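Local coordinates for protein Pre-mRNA-splicing factor SAD1 (Saccharomyces cerevisiae, PDB 4MSX) that promotes assembly of newly made U4 snRNA into the U4/U6 snRNP and is required for pre-mRNA splicing, although its deubiquitinase fold is catalytically inactive, at residues 190-195 / 252-257; 75-80 / 231-236. All blocks are in the same frame, centred on the assembly; numbering follows the deposited sequence.

Contact 1: residues 190-195 / 252-257; sequences ATYDYA and YLKVRE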
ATOM      1  N   ALA A 190      12.673   6.657   2.909  1.00 32.82           N
ATOM      2  CA  ALA A 190      14.089   6.377   2.633  1.00 34.53           C
ATOM      3  C   ALA A 190      14.276   4.890   2.843  1.00 33.18           C
ATOM      4  O   ALA A 190      15.060   4.260   2.171  1.00 33.62           O
ATOM      5  CB  ALA A 190      15.044   7.195   3.598  1.00 37.98           C
ATOM      6  N   THR A 191      13.555   4.320   3.793  1.00 27.54           N
ATOM      7  CA  THR A 191      13.681   2.890   4.044  1.00 26.28           C
ATOM      8  C   THR A 191      12.577   2.030   3.408  1.00 31.07           C
ATOM      9  O   THR A 191      12.847   0.903   3.006  1.00 30.92           O
ATOM     10  CB  THR A 191      13.715   2.631   5.570  1.00 34.99           C
ATOM     11  OG1 THR A 191      14.766   3.426   6.090  1.00 33.25           O
ATOM     12  CG2 THR A 191      13.956   1.156   5.927  1.00 33.66           C
ATOM     13  N   TYR A 192      11.335   2.523   3.402  1.00 22.75           N
ATOM     14  CA  TYR A 192      10.213   1.651   3.081  1.00 23.83           C
ATOM     15  C   TYR A 192       9.412   2.085   1.807  1.00 26.17           C
ATOM     16  O   TYR A 192       8.267   1.604   1.589  1.00 23.91           O
ATOM     17  CB  TYR A 192       9.275   1.584   4.311  1.00 22.62           C
ATOM     18  CG  TYR A 192       9.952   0.805   5.462  1.00 25.71           C
ATOM     19  CD1 TYR A 192      10.304  -0.535   5.314  1.00 30.13           C
ATOM     20  CD2 TYR A 192      10.281   1.430   6.660  1.00 31.10           C
ATOM     21  CE1 TYR A 192      10.923  -1.257   6.359  1.00 34.92           C
ATOM     22  CE2 TYR A 192      10.876   0.687   7.753  1.00 29.47           C
ATOM     23  CZ  TYR A 192      11.204  -0.637   7.575  1.00 39.40           C
ATOM     24  OH  TYR A 192      11.838  -1.354   8.622  1.00 38.80           O
ATOM     25  N   ASP A 193       9.986   2.941   0.962  1.00 26.10           N
ATOM     26  CA  ASP A 193       9.225   3.431  -0.195  1.00 28.14           C
ATOM     27  C   ASP A 193       8.669   2.309  -1.077  1.00 27.62           C
ATOM     28  O   ASP A 193       7.509   2.419  -1.572  1.00 25.74           O
ATOM     29  CB  ASP A 193      10.012   4.398  -1.076  1.00 28.27           C
ATOM     30  CG  ASP A 193      11.387   3.858  -1.489  1.00 29.74           C
ATOM     31  OD1 ASP A 193      11.762   2.692  -1.159  1.00 26.93           O
ATOM     32  OD2 ASP A 193      12.095   4.650  -2.149  1.00 32.67           O
ATOM     33  N   TYR A 194       9.421   1.226  -1.242  1.00 23.97           N
ATOM     34  CA  TYR A 194       8.915   0.108  -2.065  1.00 26.57           C
ATOM     35  C   TYR A 194       7.634  -0.503  -1.479  1.00 29.08           C
ATOM     36  O   TYR A 194       6.743  -0.961  -2.200  1.00 26.24           O
ATOM     37  CB  TYR A 194       9.946  -1.004  -2.243  1.00 28.04           C
ATOM     38  CG  TYR A 194      10.324  -1.671  -0.938  1.00 25.25           C
ATOM     39  CD1 TYR A 194       9.586  -2.753  -0.470  1.00 24.08           C
ATOM     40  CD2 TYR A 194      11.346  -1.169  -0.151  1.00 28.94           C
ATOM     41  CE1 TYR A 194       9.894  -3.363   0.727  1.00 28.10           C
ATOM     42  CE2 TYR A 194      11.644  -1.750   1.101  1.00 30.51           C
ATOM     43  CZ  TYR A 194      10.911  -2.839   1.518  1.00 31.93           C
ATOM     44  OH  TYR A 194      11.187  -3.426   2.737  1.00 32.12           O
ATOM     45  N   ALA A 195       7.546  -0.553  -0.157  1.00 21.77           N
ATOM     46  CA  ALA A 195       6.367  -1.081   0.489  1.00 20.57           C
ATOM     47  C   ALA A 195       5.239  -0.063   0.447  1.00 24.78           C
ATOM     48  O   ALA A 195       4.075  -0.446   0.314  1.00 24.37           O
ATOM     49  CB  ALA A 195       6.683  -1.429   2.019  1.00 23.37           C
ATOM     50  N   TYR A 252       7.582  -6.273  10.975  1.00 29.59           N
ATOM     51  CA  TYR A 252       6.937  -7.511  11.371  1.00 25.04           C
ATOM     52  C   TYR A 252       7.030  -8.576  10.262  1.00 30.82           C
ATOM     53  O   TYR A 252       7.217  -9.801  10.508  1.00 29.23           O
ATOM     54  CB  TYR A 252       5.416  -7.238  11.745  1.00 28.72           C
ATOM     55  CG  TYR A 252       4.560  -8.473  11.719  1.00 32.01           C
ATOM     56  CD1 TYR A 252       4.521  -9.318  12.817  1.00 36.71           C
ATOM     57  CD2 TYR A 252       3.789  -8.809  10.618  1.00 33.75           C
ATOM     58  CE1 TYR A 252       3.782 -10.485  12.809  1.00 34.96           C
ATOM     59  CE2 TYR A 252       3.030  -9.990  10.596  1.00 35.79           C
ATOM     60  CZ  TYR A 252       3.050 -10.821  11.710  1.00 44.85           C
ATOM     61  OH  TYR A 252       2.355 -11.997  11.752  1.00 45.18           O
ATOM     62  N   LEU A 253       6.794  -8.165   9.016  1.00 22.72           N
ATOM     63  CA  LEU A 253       6.908  -9.141   7.946  1.00 24.37           C
ATOM     64  C   LEU A 253       8.318  -9.828   7.913  1.00 24.01           C
ATOM     65  O   LEU A 253       8.426 -10.986   7.602  1.00 25.41           O
ATOM     66  CB  LEU A 253       6.689  -8.439   6.588  1.00 20.83           C
ATOM     67  CG  LEU A 253       5.296  -7.793   6.458  1.00 24.03           C
ATOM     68  CD1 LEU A 253       5.241  -7.159   5.001  1.00 24.95           C
ATOM     69  CD2 LEU A 253       4.158  -8.840   6.615  1.00 24.28           C
ATOM     70  N   LYS A 254       9.346  -9.064   8.183  1.00 21.75           N
ATOM     71  CA  LYS A 254      10.731  -9.602   8.084  1.00 27.03           C
ATOM     72  C   LYS A 254      10.977 -10.499   9.334  1.00 37.20           C
ATOM     73  O   LYS A 254      11.522 -11.619   9.253  1.00 33.05           O
ATOM     74  CB  LYS A 254      11.751  -8.467   8.069  1.00 31.62           C
ATOM     75  CG  LYS A 254      11.603  -7.428   6.887  1.00 45.79           C
ATOM     76  CD  LYS A 254      12.942  -6.723   6.530  1.00 74.37           C
ATOM     77  CE  LYS A 254      12.818  -5.192   6.370  1.00 72.64           C
ATOM     78  NZ  LYS A 254      12.844  -4.390   7.678  1.00 61.42           N
ATOM     79  N   VAL A 255      10.540 -10.009  10.489  1.00 30.20           N
ATOM     80  CA  VAL A 255      10.840 -10.723  11.775  1.00 34.47           C
ATOM     81  C   VAL A 255       9.982 -11.977  11.946  1.00 38.62           C
ATOM     82  O   VAL A 255      10.462 -13.033  12.360  1.00 40.91           O
ATOM     83  CB  VAL A 255      10.661  -9.740  12.955  1.00 35.09           C
ATOM     84  CG1 VAL A 255      10.684 -10.465  14.350  1.00 43.53           C
ATOM     85  CG2 VAL A 255      11.731  -8.687  12.889  1.00 39.77           C
ATOM     86  N   ARG A 256       8.710 -11.925  11.570  1.00 33.25           N
ATOM     87  CA  ARG A 256       7.855 -13.048  11.864  0.56 32.81           C
ATOM     88  C   ARG A 256       7.265 -13.743  10.639  1.00 37.46           C
ATOM     89  O   ARG A 256       6.781 -14.865  10.751  1.00 34.90           O
ATOM     90  CB  ARG A 256       6.792 -12.607  12.913  0.56 41.80           C
ATOM     91  CG  ARG A 256       7.384 -12.632  14.351  0.56 44.18           C
ATOM     92  CD  ARG A 256       6.366 -12.484  15.482  0.56 60.84           C
ATOM     93  NE  ARG A 256       6.151 -11.078  15.841  0.56 67.96           N
ATOM     94  CZ  ARG A 256       5.011 -10.581  16.315  0.56 60.74           C
ATOM     95  NH1 ARG A 256       3.955 -11.372  16.503  0.56 66.57           N
ATOM     96  NH2 ARG A 256       4.920  -9.283  16.600  0.56 55.17           N
ATOM     97  N   GLU A 257       7.298 -13.106   9.452  1.00 28.28           N
ATOM     98  CA  GLU A 257       6.736 -13.798   8.277  1.00 29.76           C
ATOM     99  C   GLU A 257       7.814 -14.173   7.226  1.00 35.49           C
ATOM    100  O   GLU A 257       7.484 -14.544   6.112  1.00 35.80           O
ATOM    101  CB  GLU A 257       5.655 -12.946   7.611  1.00 30.71           C
ATOM    102  CG  GLU A 257       4.571 -12.585   8.594  1.00 37.16           C
ATOM    103  CD  GLU A 257       3.635 -13.779   8.971  1.00 45.04           C
ATOM    104  OE1 GLU A 257       3.703 -14.868   8.348  1.00 40.68           O
ATOM    105  OE2 GLU A 257       2.801 -13.600   9.878  1.00 47.58           O
TER

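Contact 2: residues 75-80 / 231-236; sequences DFDSEK and VKKIWS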
ATOM      1  N   ASP A  75      -0.379   8.316  18.474  1.00 30.94           N
ATOM      2  CA  ASP A  75       0.003   7.679  17.165  1.00 32.52           C
ATOM      3  C   ASP A  75      -0.158   6.183  17.346  1.00 34.20           C
ATOM      4  O   ASP A  75       0.429   5.586  18.259  1.00 37.36           O
ATOM      5  CB  ASP A  75       1.461   8.006  16.805  1.00 37.98           C
ATOM      6  CG  ASP A  75       1.855   7.494  15.399  1.00 56.08           C
ATOM      7  OD1 ASP A  75       1.505   6.344  15.044  1.00 44.77           O
ATOM      8  OD2 ASP A  75       2.493   8.260  14.634  1.00 59.58           O
ATOM      9  N   PHE A  76      -1.039   5.577  16.564  1.00 25.90           N
ATOM     10  CA  PHE A  76      -1.291   4.147  16.703  1.00 25.32           C
ATOM     11  C   PHE A  76      -0.580   3.287  15.614  1.00 29.38           C
ATOM     12  O   PHE A  76      -0.847   2.105  15.457  1.00 28.39           O
ATOM     13  CB  PHE A  76      -2.793   3.939  16.651  1.00 31.69           C
ATOM     14  CG  PHE A  76      -3.493   4.558  17.847  1.00 32.83           C
ATOM     15  CD1 PHE A  76      -3.274   4.030  19.117  1.00 33.71           C
ATOM     16  CD2 PHE A  76      -4.307   5.672  17.695  1.00 29.39           C
ATOM     17  CE1 PHE A  76      -3.921   4.597  20.254  1.00 33.50           C
ATOM     18  CE2 PHE A  76      -4.950   6.267  18.801  1.00 32.77           C
ATOM     19  CZ  PHE A  76      -4.768   5.717  20.083  1.00 26.37           C
ATOM     20  N   ASP A  77       0.332   3.901  14.899  1.00 29.96           N
ATOM     21  CA  ASP A  77       1.103   3.163  13.915  1.00 34.67           C
ATOM     22  C   ASP A  77       2.369   2.516  14.520  1.00 37.97           C
ATOM     23  O   ASP A  77       3.093   1.813  13.828  1.00 35.49           O
ATOM     24  CB  ASP A  77       1.533   4.117  12.791  1.00 32.09           C
ATOM     25  CG  ASP A  77       0.367   4.656  12.019  1.00 35.99           C
ATOM     26  OD1 ASP A  77      -0.742   4.132  12.209  1.00 37.42           O
ATOM     27  OD2 ASP A  77       0.543   5.630  11.262  1.00 34.67           O
ATOM     28  N   SER A  78       2.650   2.772  15.787  1.00 33.62           N
ATOM     29  CA  SER A  78       3.896   2.305  16.392  1.00 33.65           C
ATOM     30  C   SER A  78       3.811   0.827  16.778  1.00 38.51           C
ATOM     31  O   SER A  78       2.714   0.256  16.894  1.00 33.29           O
ATOM     32  CB  SER A  78       4.213   3.145  17.639  1.00 42.56           C
ATOM     33  OG  SER A  78       4.487   4.494  17.266  1.00 47.00           O
ATOM     34  N   GLU A  79       4.976   0.212  16.979  1.00 31.41           N
ATOM     35  CA  GLU A  79       5.044  -1.153  17.458  1.00 34.38           C
ATOM     36  C   GLU A  79       4.298  -1.168  18.834  1.00 41.64           C
ATOM     37  O   GLU A  79       4.548  -0.325  19.680  1.00 33.74           O
ATOM     38  CB  GLU A  79       6.521  -1.571  17.697  1.00 35.77           C
ATOM     39  CG  GLU A  79       6.665  -3.045  18.034  1.00 38.08           C
ATOM     40  CD  GLU A  79       8.133  -3.498  18.277  1.00 51.86           C
ATOM     41  OE1 GLU A  79       9.086  -2.676  18.169  1.00 46.16           O
ATOM     42  OE2 GLU A  79       8.315  -4.706  18.594  1.00 47.14           O
ATOM     43  N   LYS A  80       3.433  -2.142  19.013  1.00 33.79           N
ATOM     44  CA  LYS A  80       2.597  -2.281  20.165  1.00 41.99           C
ATOM     45  C   LYS A  80       3.403  -2.996  21.249  1.00 38.19           C
ATOM     46  O   LYS A  80       3.203  -4.184  21.517  1.00 37.28           O
ATOM     47  CB  LYS A  80       1.382  -3.094  19.770  1.00 41.15           C
ATOM     48  CG  LYS A  80       0.301  -3.109  20.815  1.00 54.63           C
ATOM     49  CD  LYS A  80      -0.844  -4.013  20.417  1.00 61.12           C
ATOM     50  CE  LYS A  80      -0.469  -5.488  20.591  1.00 83.62           C
ATOM     51  NZ  LYS A  80      -1.649  -6.405  20.447  1.00 84.52           N
ATOM     52  N   VAL A 231      -4.728  -0.991   5.526  1.00 22.68           N
ATOM     53  CA  VAL A 231      -5.638  -0.581   4.416  1.00 23.09           C
ATOM     54  C   VAL A 231      -6.743   0.310   4.999  1.00 21.15           C
ATOM     55  O   VAL A 231      -7.058   1.354   4.443  1.00 23.02           O
ATOM     56  CB  VAL A 231      -6.241  -1.803   3.674  1.00 24.13           C
ATOM     57  CG1 VAL A 231      -7.306  -1.326   2.631  1.00 23.77           C
ATOM     58  CG2 VAL A 231      -5.117  -2.634   3.010  1.00 24.85           C
ATOM     59  N   LYS A 232      -7.269  -0.067   6.172  1.00 24.65           N
ATOM     60  CA  LYS A 232      -8.282   0.796   6.821  1.00 25.07           C
ATOM     61  C   LYS A 232      -7.759   2.188   7.174  1.00 26.05           C
ATOM     62  O   LYS A 232      -8.495   3.197   7.048  1.00 24.38           O
ATOM     63  CB  LYS A 232      -8.830   0.129   8.081  1.00 27.45           C
ATOM     64  CG  LYS A 232      -9.662  -1.150   7.769  1.00 25.69           C
ATOM     65  CD  LYS A 232      -9.865  -1.905   9.124  1.00 32.59           C
ATOM     66  CE  LYS A 232     -10.439  -3.287   8.988  1.00 33.08           C
ATOM     67  NZ  LYS A 232     -11.803  -3.182   8.562  1.00 37.87           N
ATOM     68  N   LYS A 233      -6.493   2.283   7.603  1.00 24.42           N
ATOM     69  CA  LYS A 233      -5.952   3.609   7.878  1.00 19.75           C
ATOM     70  C   LYS A 233      -5.671   4.375   6.633  1.00 23.34           C
ATOM     71  O   LYS A 233      -5.807   5.604   6.633  1.00 25.17           O
ATOM     72  CB  LYS A 233      -4.615   3.484   8.696  1.00 23.51           C
ATOM     73  CG  LYS A 233      -4.915   3.023  10.140  1.00 28.08           C
ATOM     74  CD  LYS A 233      -3.594   2.670  10.912  1.00 28.27           C
ATOM     75  CE  LYS A 233      -3.939   2.407  12.402  1.00 29.77           C
ATOM     76  NZ  LYS A 233      -2.614   1.968  13.113  1.00 37.57           N
ATOM     77  N   ILE A 234      -5.194   3.683   5.567  1.00 20.80           N
ATOM     78  CA  ILE A 234      -4.881   4.417   4.322  1.00 24.43           C
ATOM     79  C   ILE A 234      -6.112   5.209   3.843  1.00 24.81           C
ATOM     80  O   ILE A 234      -5.992   6.316   3.274  1.00 24.74           O
ATOM     81  CB  ILE A 234      -4.403   3.414   3.253  1.00 26.02           C
ATOM     82  CG1 ILE A 234      -2.925   3.040   3.579  1.00 24.61           C
ATOM     83  CG2 ILE A 234      -4.590   3.969   1.799  1.00 23.45           C
ATOM     84  CD1 ILE A 234      -2.465   1.790   2.779  1.00 26.89           C
ATOM     85  N   TRP A 235      -7.294   4.643   4.093  1.00 22.87           N
ATOM     86  CA  TRP A 235      -8.546   5.286   3.610  1.00 25.29           C
ATOM     87  C   TRP A 235      -9.212   6.183   4.673  1.00 29.47           C
ATOM     88  O   TRP A 235     -10.271   6.764   4.427  1.00 25.36           O
ATOM     89  CB  TRP A 235      -9.539   4.219   3.082  1.00 26.90           C
ATOM     90  CG  TRP A 235      -9.067   3.827   1.699  1.00 25.52           C
ATOM     91  CD1 TRP A 235      -8.281   2.748   1.348  1.00 24.44           C
ATOM     92  CD2 TRP A 235      -9.294   4.570   0.516  1.00 23.50           C
ATOM     93  NE1 TRP A 235      -8.033   2.780  -0.046  1.00 23.06           N
ATOM     94  CE2 TRP A 235      -8.632   3.907  -0.553  1.00 24.40           C
ATOM     95  CE3 TRP A 235     -10.013   5.749   0.242  1.00 25.75           C
ATOM     96  CZ2 TRP A 235      -8.681   4.399  -1.901  1.00 26.59           C
ATOM     97  CZ3 TRP A 235     -10.054   6.237  -1.055  1.00 25.23           C
ATOM     98  CH2 TRP A 235      -9.405   5.553  -2.127  1.00 28.48           C
ATOM     99  N   SER A 236      -8.608   6.303   5.866  1.00 26.02           N
ATOM    100  CA  SER A 236      -9.328   6.993   6.921  1.00 27.03           C
ATOM    101  C   SER A 236      -9.593   8.446   6.571  1.00 24.33           C
ATOM    102  O   SER A 236      -8.669   9.187   6.205  1.00 29.01           O
ATOM    103  CB  SER A 236      -8.551   6.929   8.256  1.00 30.54           C
ATOM    104  OG  SER A 236      -9.148   7.877   9.125  1.00 27.31           O
TER

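Contact 1: residues 190-195 / 252-257
Lys254 reaches out from helix 247-256 to the ring of Tyr192 on helix 189-203, and almost everything these two segments share hangs on that one lysine. NZ arrives at the ring's edge, near its plane, and gives a weak hydrogen bond to Tyr192 OH at 3.3 Å; the nearest ring atom, CE1, is 3.9 Å from Lys254 NZ. The lysine chain bends near its end, at chi3 (-133°) and chi4 (82°), which turns the ammonium out of the line of the chain and brings it to the phenol oxygen. Tyr194 adds only a loose touch, its OH lying 4.4 Å from Lys254 CE. This exposed lysine is the open side of the contact. The packed side belongs to the two buried tyrosines: Thr191 CG2 sits over the centre of one face of the Tyr192 ring, 3.5 Å above its plane, while Val250 of the lysine's own helix meets both Tyr192 and Tyr194. Pro266 and Ile264 also press on Tyr194. With just 84 Å² buried, this is a thin polar bridge at the margin of helix-to-helix packing in the largely helical part of the USP fold.

Contact 2: residues 75-80 / 231-236
Lys233 points straight from helix 222-234 to Phe76 and Asp77, its ammonium meeting the backbone of the one and the carboxylate of the other. Both belong to an Asx turn, in which Asp75 OD1 accepts the backbone N-H of Asp77 (N to OD1 2.7 Å). The turn lies within the predicted degenerate UBP-type zinc finger, in a loop before strand 91-94, so the lysine joins that module to the USP domain. Its chain is fully extended beyond CG, with chi2 to chi4 all within about 10° of 180°, and that carries NZ to the turn although the nearest CA atoms, those of Asp77 and Lys233, are 9.3 Å apart. Asp77 comes the other way: the two side chains run past each other in opposite directions, and the carboxylate oxygen OD1 lies beside the end of the lysine, 3.5 Å from Lys233 CD. At the tip the ammonium has two acceptors. One is the backbone O of Phe76, held by a weak bond; the other is Asp77 OD1, in a salt bridge. Asp77 OD2 is taken by the backbone N of Ser245, which helps fix the rotation of the carboxylate. The Phe76 ring turns away from the lysine and packs on Ile151, Ala154 and Ala155 of helix 146-155, leaving its CB as the part of the side chain nearest the ammonium. A methionine at Lys233 would probably leave Asp77 OD1 without its cationic mate and the carbonyl of Phe76 without this donor, weakening the tie between the two modules. Asp75 OD2 has a lysine of its own, Lys241. The ammonium grip itself is compact: Lys233 NZ stands 2.9 Å from Phe76 O and 3.0 Å from Asp77 OD1, the latter met nearly along its C-O axis.

Contact 1 lies wholly within the USP domain, whereas contact 2 joins that domain to the zinc-finger region. Their centres are 15 Å apart and their nearest atoms about 6 Å, so they do not touch, but the helices that carry them pack on one another. Helix 222-234, which supplies Lys233 to contact 2, also packs through Phe223 against Leu253 and Glu257 of contact 1; helix 189-203, which carries Tyr192, meets Ile234 of contact 2 through Leu199 and Ser203. The zinc ion, bound by Cys94, Cys97, His113 and His119, is about 12 Å from the side chain of Phe76 in contact 2, while contact 1 lies away from the zinc site.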